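Local coordinates for inositol-3-phosphate synthase (Caenorhabditis elegans, PDB 1VKO), which is an NAD-binding enzyme of the Rossmann-fold superfamily, found here as an assembly of four chains holding nicotinamide-adenine-dinucleotide, potassium and pyrophosphate, at residues S205-G208 with D209-N212; G357-D360 with G361-L364. One frame throughout, in Å; residues are numbered along the deposited sequence.

Contact 1. Residues S205-G208 with D209-N212; sequences SNQG and DRAN. With NAD (nicotinamide-adenine-dinucleotide), chain G.
The side chains of Arg210 and Gln207 lie side by side, pointing the same way, with guanidinium and amide planes 20° apart. Over one face of the guanidinium sits C3B of the adenosine ribose of NAD, while Gln207 OE1 comes in obliquely, 3.9 Å from Arg210 NE. The arginine sets out with CG anti to the backbone N (chi1 178°) and bends at chi3, which brings its end to the two ribose hydroxyls. There Arg210 NH1 gives NAD O2B a weak hydrogen bond of 3.3 Å and lies 3.1 Å from NAD O3B, a light hold on the ribose diol; Arg210 CD also touches NAD O2B at 3.2 Å. The amide of Gln207 is held through both of its polar atoms: NE2 donates to Asn206 OD1 (3.0 Å), almost in line with that C=O, and OE1 accepts from Asn359 ND2. The backbone carries two successive i to i+3 bonds. Arg210 N donates to Gln207 O at 3.3 Å, and the straighter Ala211 N to Gly208 O bond measures 3.1 Å. The turn belongs to the surface loop between helices 178-188 and 220-238. Two of its side chains rest on helix 359-363, Gln207 against Asn363 and Arg210 against Asn359, while Ala211 packs on Tyr198.

Contact 2. Residues G357-D360 with G361-L364; sequences GNND and GKNL. With NAD (nicotinamide-adenine-dinucleotide), chain G.
An asparagine N-cap starts helix 359-363 at the wall of the NAD pocket: Asn358 OD1 accepts from Gly361 N at 3.1 Å. The chi1 of Asn358, 58°, places CG between the backbone N and the carbonyl carbon, which lets OD1 fold back over the helix start, while ND2 is held by Asp412 OD1 and the side chain lies about 4 Å from the potassium ion. Behind the cap, Asn358 O, Asn359 O and Asp360 O receive the NH groups of Lys362, Asn363 and Leu364 in turn, the i to i+4 ladder of a short alpha-helix that follows strand 346-356. The amino end of this helix faces the NAD diphosphate, where its dipole would probably ease the negative charge. Asn359 ND2 donates to NAD O1A at 2.6 Å, and on the other branch Asn359 OD1 meets Lys362 CD at 3.8 Å as the two side chains cross obliquely. Asp360 OD1 reaches the nicotinamide ribose, taking a weak bond from NAD O2D (3.0 Å), and a water donates to it at 2.7 Å. That water accepts from Asn363 ND2, whose stronger partner is Thr251 O. Leu364 CD1 presses on Asp360 OD1 at 3.2 Å.

Contacts 1 and 2 are in series along the chain, with centres 13 Å apart, yet they meet in space at one NAD molecule. Residues 205-212 belong to the loop that falls between strands 154-159 and 242-247 of the parallel sheet; residues 357-364 come much later, directly after strand 346-356 of the mixed sheet. The two are tied together where Asn206 ND2 lies 2.7 Å from Lys362 O, a probable hydrogen bond, and where Gln207 CG packs against Asn363 OD1. Between them they line successive parts of the cofactor, contact 1 at the adenosine ribose and contact 2 from the diphosphate to the nicotinamide ribose.

Contact 1. Residues S205-G208 with D209-N212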
loop_
_atom_site.group_PDB
_atom_site.type_symbol
_atom_site.label_atom_id
_atom_site.label_comp_id
_atom_site.label_asym_id
_atom_site.label_seq_id
_atom_site.Cartn_x
_atom_site.Cartn_y
_atom_site.Cartn_z
ATOM N N SER A 205 26.378 -19.549 9.376
ATOM C CA SER A 205 27.783 -19.751 8.976
ATOM C C SER A 205 28.437 -18.497 8.326
ATOM O O SER A 205 29.677 -18.395 8.238
ATOM C CB SER A 205 27.938 -21.034 8.120
ATOM O OG SER A 205 27.624 -20.821 6.760
ATOM N N ASN A 206 27.611 -17.529 7.929
ATOM C CA ASN A 206 28.125 -16.303 7.312
ATOM C C ASN A 206 28.803 -15.285 8.286
ATOM O O ASN A 206 29.315 -14.230 7.867
ATOM C CB ASN A 206 27.129 -15.679 6.261
ATOM C CG ASN A 206 25.810 -15.174 6.875
ATOM O OD1 ASN A 206 25.818 -14.463 7.897
ATOM N ND2 ASN A 206 24.665 -15.512 6.223
ATOM N N GLN A 207 28.856 -15.665 9.565
ATOM C CA GLN A 207 29.395 -14.820 10.629
ATOM C C GLN A 207 30.862 -15.100 10.980
ATOM O O GLN A 207 31.378 -14.489 11.907
ATOM C CB GLN A 207 28.538 -14.938 11.916
ATOM C CG GLN A 207 27.038 -14.632 11.723
ATOM C CD GLN A 207 26.778 -13.156 11.487
ATOM O OE1 GLN A 207 27.317 -12.286 12.213
ATOM N NE2 GLN A 207 25.963 -12.859 10.473
ATOM N N GLY A 208 31.513 -16.002 10.235
ATOM C CA GLY A 208 32.878 -16.485 10.527
ATOM C C GLY A 208 33.929 -15.395 10.455
ATOM O O GLY A 208 34.680 -15.194 11.408
ATOM N N ASP A 209 33.963 -14.710 9.307
ATOM C CA ASP A 209 34.722 -13.465 9.073
ATOM C C ASP A 209 34.717 -12.426 10.218
ATOM O O ASP A 209 35.730 -11.754 10.450
ATOM C CB ASP A 209 34.187 -12.756 7.804
ATOM C CG ASP A 209 35.026 -13.026 6.554
ATOM O OD1 ASP A 209 36.202 -13.450 6.688
ATOM O OD2 ASP A 209 34.587 -12.811 5.393
ATOM N N ARG A 210 33.578 -12.280 10.898
ATOM C CA ARG A 210 33.386 -11.221 11.897
ATOM C C ARG A 210 33.977 -11.584 13.267
ATOM O O ARG A 210 34.226 -10.712 14.107
ATOM C CB ARG A 210 31.889 -10.898 12.017
ATOM C CG ARG A 210 31.491 -9.854 13.047
ATOM C CD ARG A 210 30.016 -9.881 13.408
ATOM N NE ARG A 210 29.277 -8.902 12.624
ATOM C CZ ARG A 210 29.012 -7.657 13.010
ATOM N NH1 ARG A 210 29.424 -7.220 14.200
ATOM N NH2 ARG A 210 28.325 -6.854 12.196
ATOM N N ALA A 211 34.225 -12.869 13.474
ATOM C CA ALA A 211 34.546 -13.379 14.789
ATOM C C ALA A 211 36.050 -13.386 15.046
ATOM O O ALA A 211 36.731 -14.364 14.710
ATOM C CB ALA A 211 33.947 -14.768 14.955
ATOM N N ASN A 212 36.558 -12.285 15.621
ATOM C CA ASN A 212 37.961 -12.133 15.904
ATOM C C ASN A 212 38.242 -11.791 17.376
ATOM O O ASN A 212 39.339 -11.378 17.720
ATOM C CB ASN A 212 38.543 -11.067 14.977
ATOM C CG ASN A 212 38.234 -9.630 15.429
ATOM O OD1 ASN A 212 37.409 -9.384 16.321
ATOM N ND2 ASN A 212 38.916 -8.679 14.815
HETATM P PA NAD G . 23.523 -7.290 14.858
HETATM O O1A NAD G . 24.187 -8.206 13.947
HETATM O O2A NAD G . 23.793 -5.910 14.420
HETATM O O5B NAD G . 24.044 -7.617 16.320
HETATM C C5B NAD G . 24.579 -8.873 16.615
HETATM C C4B NAD G . 25.917 -8.650 17.294
HETATM O O4B NAD G . 26.161 -9.736 18.158
HETATM C C3B NAD G . 27.057 -8.611 16.316
HETATM O O3B NAD G . 27.952 -7.654 16.862
HETATM C C2B NAD G . 27.748 -9.940 16.432
HETATM O O2B NAD G . 29.139 -9.626 16.433
HETATM C C1B NAD G . 27.364 -10.374 17.844
HETATM N N9A NAD G . 27.361 -11.816 18.200
HETATM C C8A NAD G . 26.998 -12.904 17.466
HETATM N N7A NAD G . 27.193 -14.009 18.221
HETATM C C5A NAD G . 27.679 -13.674 19.431
HETATM C C6A NAD G . 28.088 -14.406 20.560
HETATM N N6A NAD G . 28.097 -15.748 20.611
HETATM N N1A NAD G . 28.577 -13.723 21.644
HETATM C C2A NAD G . 28.695 -12.364 21.617
HETATM N N3A NAD G . 28.334 -11.682 20.500
HETATM C C4A NAD G . 27.820 -12.301 19.415
HETATM O O3 NAD G . 21.932 -7.585 14.965
HETATM P PN NAD G . 20.991 -6.597 15.787
HETATM O O1N NAD G . 21.847 -5.916 16.795
HETATM O O2N NAD G . 20.248 -5.790 14.816
HETATM O O5D NAD G . 20.021 -7.546 16.676
HETATM C C5D NAD G . 20.547 -8.626 17.428
HETATM C C4D NAD G . 19.516 -9.718 17.772
HETATM O O4D NAD G . 18.333 -9.140 18.265
HETATM C C3D NAD G . 19.109 -10.596 16.583
HETATM O O3D NAD G . 19.005 -11.922 17.021
HETATM C C2D NAD G . 17.692 -10.167 16.302
HETATM O O2D NAD G . 16.842 -11.176 15.781
HETATM C C1D NAD G . 17.226 -9.791 17.682
HETATM N N1N NAD G . 16.030 -8.980 17.483
HETATM C C2N NAD G . 16.116 -7.795 16.822
HETATM C C3N NAD G . 14.968 -7.062 16.622
HETATM C C7N NAD G . 15.164 -5.640 16.254
HETATM O O7N NAD G . 16.508 -5.251 16.044
HETATM N N7N NAD G . 14.111 -4.818 16.164
HETATM C C4N NAD G . 13.723 -7.511 17.104
HETATM C C5N NAD G . 13.656 -8.724 17.754
HETATM C C6N NAD G . 14.830 -9.470 17.937
#

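Contact 2. Residues G357-D360 with G361-L364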
loop_
_atom_site.group_PDB
_atom_site.type_symbol
_atom_site.label_atom_id
_atom_site.label_comp_id
_atom_site.label_asym_id
_atom_site.label_seq_id
_atom_site.Cartn_x
_atom_site.Cartn_y
_atom_site.Cartn_z
ATOM N N GLY A 357 18.486 -5.143 5.627
ATOM C CA GLY A 357 19.819 -5.306 5.078
ATOM C C GLY A 357 20.911 -5.215 6.096
ATOM O O GLY A 357 22.075 -5.116 5.718
ATOM N N ASN A 358 20.531 -5.243 7.382
ATOM C CA ASN A 358 21.479 -5.132 8.491
ATOM C C ASN A 358 22.138 -6.494 8.779
ATOM O O ASN A 358 21.874 -7.452 8.030
ATOM C CB ASN A 358 20.859 -4.424 9.726
ATOM C CG ASN A 358 19.591 -5.102 10.278
ATOM O OD1 ASN A 358 19.256 -6.251 9.958
ATOM N ND2 ASN A 358 18.884 -4.371 11.131
ATOM N N ASN A 359 23.000 -6.595 9.807
ATOM C CA ASN A 359 23.587 -7.898 10.170
ATOM C C ASN A 359 22.581 -8.898 10.728
ATOM O O ASN A 359 22.819 -10.120 10.672
ATOM C CB ASN A 359 24.777 -7.801 11.127
ATOM C CG ASN A 359 25.564 -9.122 11.219
ATOM O OD1 ASN A 359 25.977 -9.674 10.195
ATOM N ND2 ASN A 359 25.753 -9.637 12.443
ATOM N N ASP A 360 21.482 -8.378 11.280
ATOM C CA ASP A 360 20.362 -9.205 11.740
ATOM C C ASP A 360 19.786 -9.991 10.532
ATOM O O ASP A 360 19.657 -11.221 10.604
ATOM C CB ASP A 360 19.308 -8.340 12.493
ATOM C CG ASP A 360 18.120 -9.158 13.047
ATOM O OD1 ASP A 360 18.283 -10.388 13.316
ATOM O OD2 ASP A 360 16.973 -8.654 13.234
ATOM N N GLY A 361 19.498 -9.299 9.422
ATOM C CA GLY A 361 18.978 -9.946 8.205
ATOM C C GLY A 361 19.916 -10.953 7.535
ATOM O O GLY A 361 19.481 -12.048 7.101
ATOM N N LYS A 362 21.195 -10.577 7.443
ATOM C CA LYS A 362 22.248 -11.433 6.876
ATOM C C LYS A 362 22.394 -12.754 7.670
ATOM O O LYS A 362 22.689 -13.828 7.089
ATOM C CB LYS A 362 23.569 -10.657 6.836
ATOM C CG LYS A 362 24.772 -11.363 6.196
ATOM C CD LYS A 362 26.045 -10.536 6.482
ATOM C CE LYS A 362 27.303 -11.393 6.541
ATOM N NZ LYS A 362 28.200 -11.189 5.345
ATOM N N ASN A 363 22.165 -12.670 8.984
ATOM C CA ASN A 363 22.108 -13.854 9.853
ATOM C C ASN A 363 20.856 -14.730 9.639
ATOM O O ASN A 363 20.931 -15.964 9.614
ATOM C CB ASN A 363 22.218 -13.458 11.343
ATOM C CG ASN A 363 22.544 -14.657 12.241
ATOM O OD1 ASN A 363 23.569 -15.336 12.046
ATOM N ND2 ASN A 363 21.677 -14.923 13.217
ATOM N N LEU A 364 19.707 -14.077 9.491
ATOM C CA LEU A 364 18.443 -14.758 9.205
ATOM C C LEU A 364 18.299 -15.161 7.727
ATOM O O LEU A 364 17.210 -15.599 7.327
ATOM C CB LEU A 364 17.252 -13.899 9.674
ATOM C CG LEU A 364 17.374 -13.340 11.105
ATOM C CD1 LEU A 364 16.538 -12.061 11.277
ATOM C CD2 LEU A 364 17.020 -14.407 12.162
HETATM P PA NAD G . 23.523 -7.290 14.858
HETATM O O1A NAD G . 24.187 -8.206 13.947
HETATM O O2A NAD G . 23.793 -5.910 14.420
HETATM O O5B NAD G . 24.044 -7.617 16.320
HETATM C C5B NAD G . 24.579 -8.873 16.615
HETATM C C4B NAD G . 25.917 -8.650 17.294
HETATM O O4B NAD G . 26.161 -9.736 18.158
HETATM C C3B NAD G . 27.057 -8.611 16.316
HETATM O O3B NAD G . 27.952 -7.654 16.862
HETATM C C2B NAD G . 27.748 -9.940 16.432
HETATM O O2B NAD G . 29.139 -9.626 16.433
HETATM C C1B NAD G . 27.364 -10.374 17.844
HETATM N N9A NAD G . 27.361 -11.816 18.200
HETATM C C8A NAD G . 26.998 -12.904 17.466
HETATM N N7A NAD G . 27.193 -14.009 18.221
HETATM C C5A NAD G . 27.679 -13.674 19.431
HETATM C C6A NAD G . 28.088 -14.406 20.560
HETATM N N6A NAD G . 28.097 -15.748 20.611
HETATM N N1A NAD G . 28.577 -13.723 21.644
HETATM C C2A NAD G . 28.695 -12.364 21.617
HETATM N N3A NAD G . 28.334 -11.682 20.500
HETATM C C4A NAD G . 27.820 -12.301 19.415
HETATM O O3 NAD G . 21.932 -7.585 14.965
HETATM P PN NAD G . 20.991 -6.597 15.787
HETATM O O1N NAD G . 21.847 -5.916 16.795
HETATM O O2N NAD G . 20.248 -5.790 14.816
HETATM O O5D NAD G . 20.021 -7.546 16.676
HETATM C C5D NAD G . 20.547 -8.626 17.428
HETATM C C4D NAD G . 19.516 -9.718 17.772
HETATM O O4D NAD G . 18.333 -9.140 18.265
HETATM C C3D NAD G . 19.109 -10.596 16.583
HETATM O O3D NAD G . 19.005 -11.922 17.021
HETATM C C2D NAD G . 17.692 -10.167 16.302
HETATM O O2D NAD G . 16.842 -11.176 15.781
HETATM C C1D NAD G . 17.226 -9.791 17.682
HETATM N N1N NAD G . 16.030 -8.980 17.483
HETATM C C2N NAD G . 16.116 -7.795 16.822
HETATM C C3N NAD G . 14.968 -7.062 16.622
HETATM C C7N NAD G . 15.164 -5.640 16.254
HETATM O O7N NAD G . 16.508 -5.251 16.044
HETATM N N7N NAD G . 14.111 -4.818 16.164
HETATM C C4N NAD G . 13.723 -7.511 17.104
HETATM C C5N NAD G . 13.656 -8.724 17.754
HETATM C C6N NAD G . 14.830 -9.470 17.937
HETATM O O HOH W 1 20.164 -12.177 14.037
#